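Local coordinates for diacylglycerol O-acyltransferase (Marinobacter hydrocarbonoclasticus, PDB 6CHJ), which probably transfers the acyl group of an acyl-CoA to a 1,2-diacylglycerol, giving triacylglycerol and CoA, and probably also makes wax esters, at residues Ala226-Lys234 with Pro369-Val377; Ile200-Ile211 with Ala357-Thr365. All blocks are in the same frame, centred on the assembly; numbering follows the deposited sequence.

Contact 1 (Ala226-Lys234 with Pro369-Val377); sequences APRCMLNQK and PKWQTFNVV
Asn232 and Asn375 pair through their side chains, which cross at about a right angle with amide planes 55° apart. Asn375 ND2 gives one hydrogen bond to Asn232 OD1 (3.0 Å), reaching it from above the carbonyl plane. Asn375 ND2 gives a second to Pro227 O (2.9 Å), this time in the carbonyl plane. Both acceptors lie close to the amide plane of Asn375, and the two bonds fix the rotation of that group. Asn232 ND2 answers with a bond to the backbone Asn375 O (2.9 Å). Asn375 CG sits beside its own backbone N (chi1 -54°), and this turns the amide into the loop 226-234. Ala226 CB packs on the backbone at Thr373 C (3.4 Å). Gln372 lies across Asn232, with Gln372 OE1 3.4 Å from Asn232 CB. Farther out, Pro369 CB covers one face of the Arg228 guanidinium, near its rim. An alanine in place of Asn232 would probably leave one N-H of the Asn375 amide without its acceptor and Asn375 O without this donor. Asn375 OD1 is taken by Val290 N, and Asn232 ND2 also bonds Arg407 O. Hydrogen bonds between uncharged amide and carbonyl groups thus fasten the loop beside strand 376-380, without a salt bridge.

Contact 2 (Ile200-Ile211 with Ala357-Thr365); sequences IPTVAKELLKTI and APAAFHLLT
The Phe361 ring meets helix 200-211 with one face and part of its edge. Leu208 CD2 lies over that face, 4.3 Å from the ring centroid and 22° off the normal, a CH-pi contact. Thr365 OG1, from the ring's own helix, lies over the opposite face toward the rim. At the edge, in the ring plane, is Ala204 O, 3.6 Å from Phe361 CD1. The motif is an antiparallel helix pair with knobs-into-holes packing. The axes approach to 9.6 Å and cross at -155°. Phe361 is one knob, seated among Ala204, Leu207, Leu208 and Ile211. Its CG is anti to the backbone N (chi1 175°), which carries the ring across to the other helix. Leu207 is a knob in the reverse direction, among Ala357, Ala360, Phe361 and Leu364. Its two methyls divide the work. Leu207 CD1 meets Leu364 CD1 at 3.8 Å, where the two side chains cross at about a right angle, and Leu207 CD2 rests near Ala357 O and CB. Two alanines lie in the interface: Ala204 CB touches both Phe361 CE1 and Thr365 CG2, and Ala357 CB faces Ile211 CG1 at 3.8 Å. The interface between the helices is apolar. The one hydroxyl at the ring, Thr365 OG1, is bonded within its own helix to Phe361 O (2.8 Å) and to Leu367 N just beyond. Trp13 of helix 6-13 touches Ile200, Val203 and Leu364, so a third helix borders the pair. At the Ala357 end of the contact, Ile211 CD1 lies 3.7 Å from Pro358 CA.

Overall arrangement
Contacts 1 and 2 are neighbours on one side of the chain, with centres about 16 Å apart. Each brings sequence assigned to the catalytic domain against sequence assigned to the WS/DGAT C-terminal domain. Along the chain the segments alternate: helix 200-212 leads toward loop 226-234, and helix 345-365 is followed by strand 376-380. The contacts touch directly. His362, which does not touch helix 200-211, packs against contact 1, with His362 CD2 3.4 Å from Gln372 OE1. Trp371 CB lies 3.6 Å from Pro358 O, and Thr373 OG1 is 3.7 Å from Ala359 CB. Helix 345-365 therefore lies between helix 200-212 and segment 369-377. Arg407 reaches both contacts, bonding Asn232 ND2 and Leu363 O.

Contact 1 (Ala226-Lys234 with Pro369-Val377)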
# COMPACT_ATOMS: atom_id res chain seq x y z
N ALA B 226 19.39 27.03 9.27
CA ALA B 226 19.39 25.76 8.54
C ALA B 226 19.51 25.96 7.03
O ALA B 226 18.66 26.62 6.41
CB ALA B 226 18.12 24.96 8.86
N PRO B 227 20.53 25.35 6.44
CA PRO B 227 20.83 25.56 5.01
C PRO B 227 19.88 24.82 4.08
O PRO B 227 19.29 23.79 4.41
CB PRO B 227 22.25 25.00 4.87
CG PRO B 227 22.33 23.94 5.94
CD PRO B 227 21.50 24.46 7.10
N ARG B 228 19.76 25.36 2.87
CA ARG B 228 19.16 24.58 1.81
C ARG B 228 19.93 23.28 1.66
O ARG B 228 21.17 23.26 1.71
CB ARG B 228 19.14 25.39 0.51
CG ARG B 228 17.95 26.37 0.42
CD ARG B 228 17.77 26.97 -0.97
NE ARG B 228 16.36 26.97 -1.39
CZ ARG B 228 15.67 28.06 -1.76
NH1 ARG B 228 16.26 29.25 -1.76
NH2 ARG B 228 14.40 27.95 -2.13
N CYS B 229 19.20 22.18 1.52
CA CYS B 229 19.78 20.85 1.58
C CYS B 229 18.93 19.88 0.79
O CYS B 229 17.71 20.04 0.69
CB CYS B 229 19.91 20.36 3.02
SG CYS B 229 20.72 18.76 3.17
N MET B 230 19.58 18.85 0.24
CA MET B 230 18.88 17.85 -0.54
C MET B 230 17.85 17.08 0.30
O MET B 230 16.86 16.59 -0.25
CB MET B 230 19.90 16.90 -1.20
CG MET B 230 20.14 15.62 -0.46
SD MET B 230 21.39 14.52 -1.20
CE MET B 230 20.49 13.63 -2.45
N LEU B 231 18.05 16.97 1.62
CA LEU B 231 17.02 16.38 2.47
C LEU B 231 15.73 17.21 2.49
O LEU B 231 14.70 16.72 2.97
CB LEU B 231 17.51 16.24 3.92
CG LEU B 231 18.88 15.59 4.17
CD1 LEU B 231 19.18 15.50 5.65
CD2 LEU B 231 18.98 14.21 3.56
N ASN B 232 15.74 18.44 1.99
CA ASN B 232 14.63 19.33 2.33
C ASN B 232 13.90 19.80 1.09
O ASN B 232 13.85 21.00 0.77
CB ASN B 232 15.18 20.48 3.19
CG ASN B 232 15.91 19.97 4.44
OD1 ASN B 232 17.13 20.07 4.55
ND2 ASN B 232 15.16 19.39 5.37
N GLN B 233 13.28 18.86 0.39
CA GLN B 233 12.58 19.14 -0.85
C GLN B 233 11.31 18.29 -0.87
O GLN B 233 11.10 17.44 -0.01
CB GLN B 233 13.48 18.86 -2.06
CG GLN B 233 14.47 17.72 -1.81
CD GLN B 233 15.43 17.47 -2.98
OE1 GLN B 233 15.10 17.72 -4.14
NE2 GLN B 233 16.64 16.99 -2.66
N LYS B 234 10.45 18.55 -1.85
CA LYS B 234 9.23 17.78 -2.00
C LYS B 234 9.56 16.31 -2.30
O LYS B 234 10.52 15.99 -3.00
CB LYS B 234 8.36 18.37 -3.13
CG LYS B 234 7.66 19.71 -2.75
CD LYS B 234 6.75 20.25 -3.87
CE LYS B 234 5.58 21.11 -3.31
NZ LYS B 234 4.24 20.41 -3.33
N PRO B 369 11.90 29.12 2.32
CA PRO B 369 13.10 28.30 2.54
C PRO B 369 14.01 28.78 3.65
O PRO B 369 14.64 27.96 4.36
CB PRO B 369 13.81 28.37 1.18
CG PRO B 369 13.23 29.56 0.48
CD PRO B 369 11.80 29.59 0.93
N LYS B 370 14.13 30.09 3.82
CA LYS B 370 14.94 30.63 4.90
C LYS B 370 14.41 30.23 6.28
O LYS B 370 15.14 30.35 7.26
CB LYS B 370 15.00 32.16 4.80
CG LYS B 370 16.07 32.70 3.85
CD LYS B 370 15.93 34.23 3.68
CE LYS B 370 17.25 34.96 3.91
NZ LYS B 370 17.08 36.37 4.43
N TRP B 371 13.16 29.78 6.38
CA TRP B 371 12.57 29.39 7.66
C TRP B 371 12.68 27.89 7.93
O TRP B 371 12.09 27.42 8.91
CB TRP B 371 11.08 29.84 7.74
CG TRP B 371 10.88 31.36 7.90
CD1 TRP B 371 11.85 32.28 8.19
CD2 TRP B 371 9.65 32.10 7.76
NE1 TRP B 371 11.31 33.54 8.23
CE2 TRP B 371 9.96 33.47 7.97
CE3 TRP B 371 8.32 31.75 7.48
CZ2 TRP B 371 8.99 34.48 7.92
CZ3 TRP B 371 7.36 32.77 7.43
CH2 TRP B 371 7.71 34.11 7.65
N GLN B 372 13.41 27.14 7.10
CA GLN B 372 13.47 25.68 7.25
C GLN B 372 13.79 25.27 8.69
O GLN B 372 13.17 24.34 9.22
CB GLN B 372 14.50 25.09 6.27
CG GLN B 372 14.81 23.60 6.48
CD GLN B 372 13.73 22.68 5.92
OE1 GLN B 372 13.27 22.86 4.79
NE2 GLN B 372 13.31 21.71 6.73
N THR B 373 14.76 25.94 9.33
CA THR B 373 15.05 25.85 10.76
C THR B 373 15.69 24.52 11.19
O THR B 373 16.48 24.48 12.14
CB THR B 373 13.78 26.10 11.58
OG1 THR B 373 13.11 27.27 11.09
CG2 THR B 373 14.09 26.29 13.06
N PHE B 374 15.34 23.42 10.54
CA PHE B 374 16.06 22.20 10.81
C PHE B 374 15.99 21.32 9.58
O PHE B 374 15.03 21.35 8.82
CB PHE B 374 15.54 21.46 12.06
CG PHE B 374 14.07 21.13 12.03
CD1 PHE B 374 13.62 19.93 11.51
CD2 PHE B 374 13.13 22.01 12.58
CE1 PHE B 374 12.26 19.61 11.49
CE2 PHE B 374 11.77 21.70 12.58
CZ PHE B 374 11.33 20.50 12.03
N ASN B 375 17.05 20.54 9.39
CA ASN B 375 17.14 19.73 8.19
C ASN B 375 16.65 18.31 8.40
O ASN B 375 16.31 17.65 7.42
CB ASN B 375 18.59 19.71 7.69
CG ASN B 375 19.15 21.12 7.47
OD1 ASN B 375 19.69 21.73 8.40
ND2 ASN B 375 19.02 21.63 6.25
N VAL B 376 16.54 17.86 9.65
CA VAL B 376 16.17 16.47 9.93
C VAL B 376 15.70 16.36 11.37
O VAL B 376 16.10 17.14 12.24
CB VAL B 376 17.37 15.54 9.63
CG1 VAL B 376 18.60 15.99 10.42
CG2 VAL B 376 17.03 14.09 9.91
N VAL B 377 14.85 15.37 11.64
CA VAL B 377 14.46 14.98 12.99
C VAL B 377 15.34 13.83 13.43
O VAL B 377 15.53 12.87 12.67
CB VAL B 377 12.98 14.58 13.06
CG1 VAL B 377 12.63 14.04 14.46
CG2 VAL B 377 12.11 15.79 12.68
O HOH W 1 13.02 23.69 1.59

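Contact 2 (Ile200-Ile211 with Ala357-Thr365)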
# COMPACT_ATOMS: atom_id res chain seq x y z
N ILE B 200 -5.23 24.88 3.07
CA ILE B 200 -3.83 25.21 3.40
C ILE B 200 -3.57 26.72 3.39
O ILE B 200 -2.93 27.20 4.34
CB ILE B 200 -2.87 24.43 2.46
CG1 ILE B 200 -2.68 23.00 2.95
CG2 ILE B 200 -1.50 25.12 2.42
CD1 ILE B 200 -1.72 22.19 2.12
N PRO B 201 -4.03 27.50 2.41
CA PRO B 201 -3.86 28.96 2.54
C PRO B 201 -4.48 29.53 3.80
O PRO B 201 -3.88 30.41 4.44
CB PRO B 201 -4.53 29.49 1.27
CG PRO B 201 -4.35 28.40 0.28
CD PRO B 201 -4.54 27.13 1.07
N THR B 202 -5.66 29.03 4.21
CA THR B 202 -6.32 29.57 5.40
C THR B 202 -5.48 29.36 6.66
O THR B 202 -5.21 30.30 7.41
CB THR B 202 -7.70 28.95 5.57
OG1 THR B 202 -8.61 29.54 4.64
CG2 THR B 202 -8.21 29.17 7.00
N VAL B 203 -5.06 28.12 6.91
CA VAL B 203 -4.28 27.88 8.11
C VAL B 203 -2.85 28.40 7.95
O VAL B 203 -2.21 28.78 8.94
CB VAL B 203 -4.33 26.38 8.47
CG1 VAL B 203 -4.07 25.60 7.23
CG2 VAL B 203 -3.33 26.03 9.57
N ALA B 204 -2.34 28.47 6.71
CA ALA B 204 -1.03 29.10 6.54
C ALA B 204 -1.10 30.59 6.84
O ALA B 204 -0.14 31.17 7.35
CB ALA B 204 -0.49 28.87 5.12
N LYS B 205 -2.23 31.22 6.55
CA LYS B 205 -2.34 32.64 6.83
C LYS B 205 -2.48 32.90 8.33
O LYS B 205 -1.86 33.83 8.86
CB LYS B 205 -3.47 33.24 6.01
CG LYS B 205 -2.94 33.80 4.70
CD LYS B 205 -3.93 33.75 3.58
CE LYS B 205 -3.29 34.24 2.29
NZ LYS B 205 -4.28 34.27 1.18
N GLU B 206 -3.22 32.04 9.04
CA GLU B 206 -3.20 32.11 10.50
C GLU B 206 -1.79 31.93 11.06
O GLU B 206 -1.49 32.41 12.16
CB GLU B 206 -4.14 31.07 11.10
CG GLU B 206 -4.59 31.40 12.51
CD GLU B 206 -5.01 32.86 12.66
OE1 GLU B 206 -6.11 33.23 12.20
OE2 GLU B 206 -4.21 33.64 13.23
N LEU B 207 -0.91 31.25 10.32
CA LEU B 207 0.47 31.12 10.78
C LEU B 207 1.24 32.43 10.58
O LEU B 207 1.99 32.84 11.46
CB LEU B 207 1.16 29.95 10.07
CG LEU B 207 1.06 28.60 10.78
CD1 LEU B 207 1.46 27.45 9.85
CD2 LEU B 207 1.90 28.59 12.07
N LEU B 208 1.05 33.10 9.44
CA LEU B 208 1.66 34.41 9.24
C LEU B 208 1.21 35.39 10.33
O LEU B 208 2.04 36.07 10.95
CB LEU B 208 1.34 34.96 7.85
CG LEU B 208 2.02 34.27 6.66
CD1 LEU B 208 1.34 34.65 5.35
CD2 LEU B 208 3.53 34.54 6.59
N LYS B 209 -0.10 35.47 10.58
CA LYS B 209 -0.61 36.37 11.62
C LYS B 209 0.02 36.05 12.97
O LYS B 209 0.49 36.95 13.67
CB LYS B 209 -2.14 36.28 11.70
CG LYS B 209 -2.73 37.09 12.87
CD LYS B 209 -4.22 36.84 13.10
CE LYS B 209 -4.66 37.37 14.47
NZ LYS B 209 -6.11 37.18 14.73
N THR B 210 0.04 34.78 13.34
CA THR B 210 0.71 34.39 14.58
C THR B 210 2.17 34.80 14.56
O THR B 210 2.70 35.31 15.55
CB THR B 210 0.58 32.88 14.81
OG1 THR B 210 -0.81 32.51 14.90
CG2 THR B 210 1.33 32.45 16.07
N ILE B 211 2.85 34.61 13.42
CA ILE B 211 4.28 34.90 13.36
C ILE B 211 4.52 36.41 13.43
O ILE B 211 5.44 36.87 14.10
CB ILE B 211 4.91 34.29 12.09
CG1 ILE B 211 4.99 32.77 12.19
CG2 ILE B 211 6.31 34.87 11.85
CD1 ILE B 211 5.10 32.11 10.84
N ALA B 357 6.84 28.01 14.71
CA ALA B 357 5.80 28.48 13.80
C ALA B 357 6.32 28.84 12.41
O ALA B 357 5.62 28.53 11.43
CB ALA B 357 5.06 29.68 14.40
N PRO B 358 7.46 29.51 12.24
CA PRO B 358 7.97 29.71 10.87
C PRO B 358 8.33 28.40 10.18
O PRO B 358 8.09 28.27 8.98
CB PRO B 358 9.21 30.59 11.08
CG PRO B 358 9.03 31.20 12.43
CD PRO B 358 8.31 30.19 13.24
N ALA B 359 8.91 27.44 10.91
CA ALA B 359 9.20 26.15 10.29
C ALA B 359 7.91 25.46 9.85
O ALA B 359 7.86 24.85 8.77
CB ALA B 359 10.00 25.27 11.25
N ALA B 360 6.85 25.56 10.67
CA ALA B 360 5.57 24.96 10.29
C ALA B 360 5.04 25.58 9.01
O ALA B 360 4.55 24.86 8.13
CB ALA B 360 4.56 25.10 11.42
N PHE B 361 5.15 26.90 8.87
CA PHE B 361 4.70 27.56 7.65
C PHE B 361 5.48 27.07 6.45
O PHE B 361 4.92 26.91 5.36
CB PHE B 361 4.83 29.09 7.76
CG PHE B 361 4.48 29.82 6.48
CD1 PHE B 361 3.18 30.26 6.24
CD2 PHE B 361 5.46 30.08 5.51
CE1 PHE B 361 2.85 30.92 5.05
CE2 PHE B 361 5.13 30.75 4.33
CZ PHE B 361 3.82 31.16 4.10
N HIS B 362 6.79 26.84 6.63
CA HIS B 362 7.58 26.41 5.48
C HIS B 362 7.28 24.96 5.10
O HIS B 362 7.15 24.66 3.91
CB HIS B 362 9.07 26.57 5.73
CG HIS B 362 9.90 26.15 4.56
ND1 HIS B 362 9.63 26.58 3.28
CD2 HIS B 362 10.96 25.31 4.46
CE1 HIS B 362 10.50 26.04 2.44
NE2 HIS B 362 11.32 25.27 3.13
N LEU B 363 7.19 24.06 6.10
CA LEU B 363 6.81 22.66 5.84
C LEU B 363 5.50 22.58 5.06
O LEU B 363 5.43 21.89 4.03
CB LEU B 363 6.68 21.89 7.16
CG LEU B 363 8.07 21.73 7.77
CD1 LEU B 363 8.02 21.30 9.22
CD2 LEU B 363 8.87 20.73 6.93
N LEU B 364 4.48 23.32 5.51
CA LEU B 364 3.16 23.26 4.91
C LEU B 364 3.14 23.83 3.49
O LEU B 364 2.36 23.37 2.65
CB LEU B 364 2.16 24.02 5.78
CG LEU B 364 1.60 23.25 6.99
CD1 LEU B 364 0.89 24.21 7.95
CD2 LEU B 364 0.65 22.12 6.54
N THR B 365 3.97 24.84 3.22
CA THR B 365 3.80 25.58 1.98
C THR B 365 4.98 25.53 1.03
O THR B 365 4.78 25.66 -0.18
CB THR B 365 3.45 27.05 2.25
OG1 THR B 365 4.63 27.76 2.66
CG2 THR B 365 2.34 27.17 3.31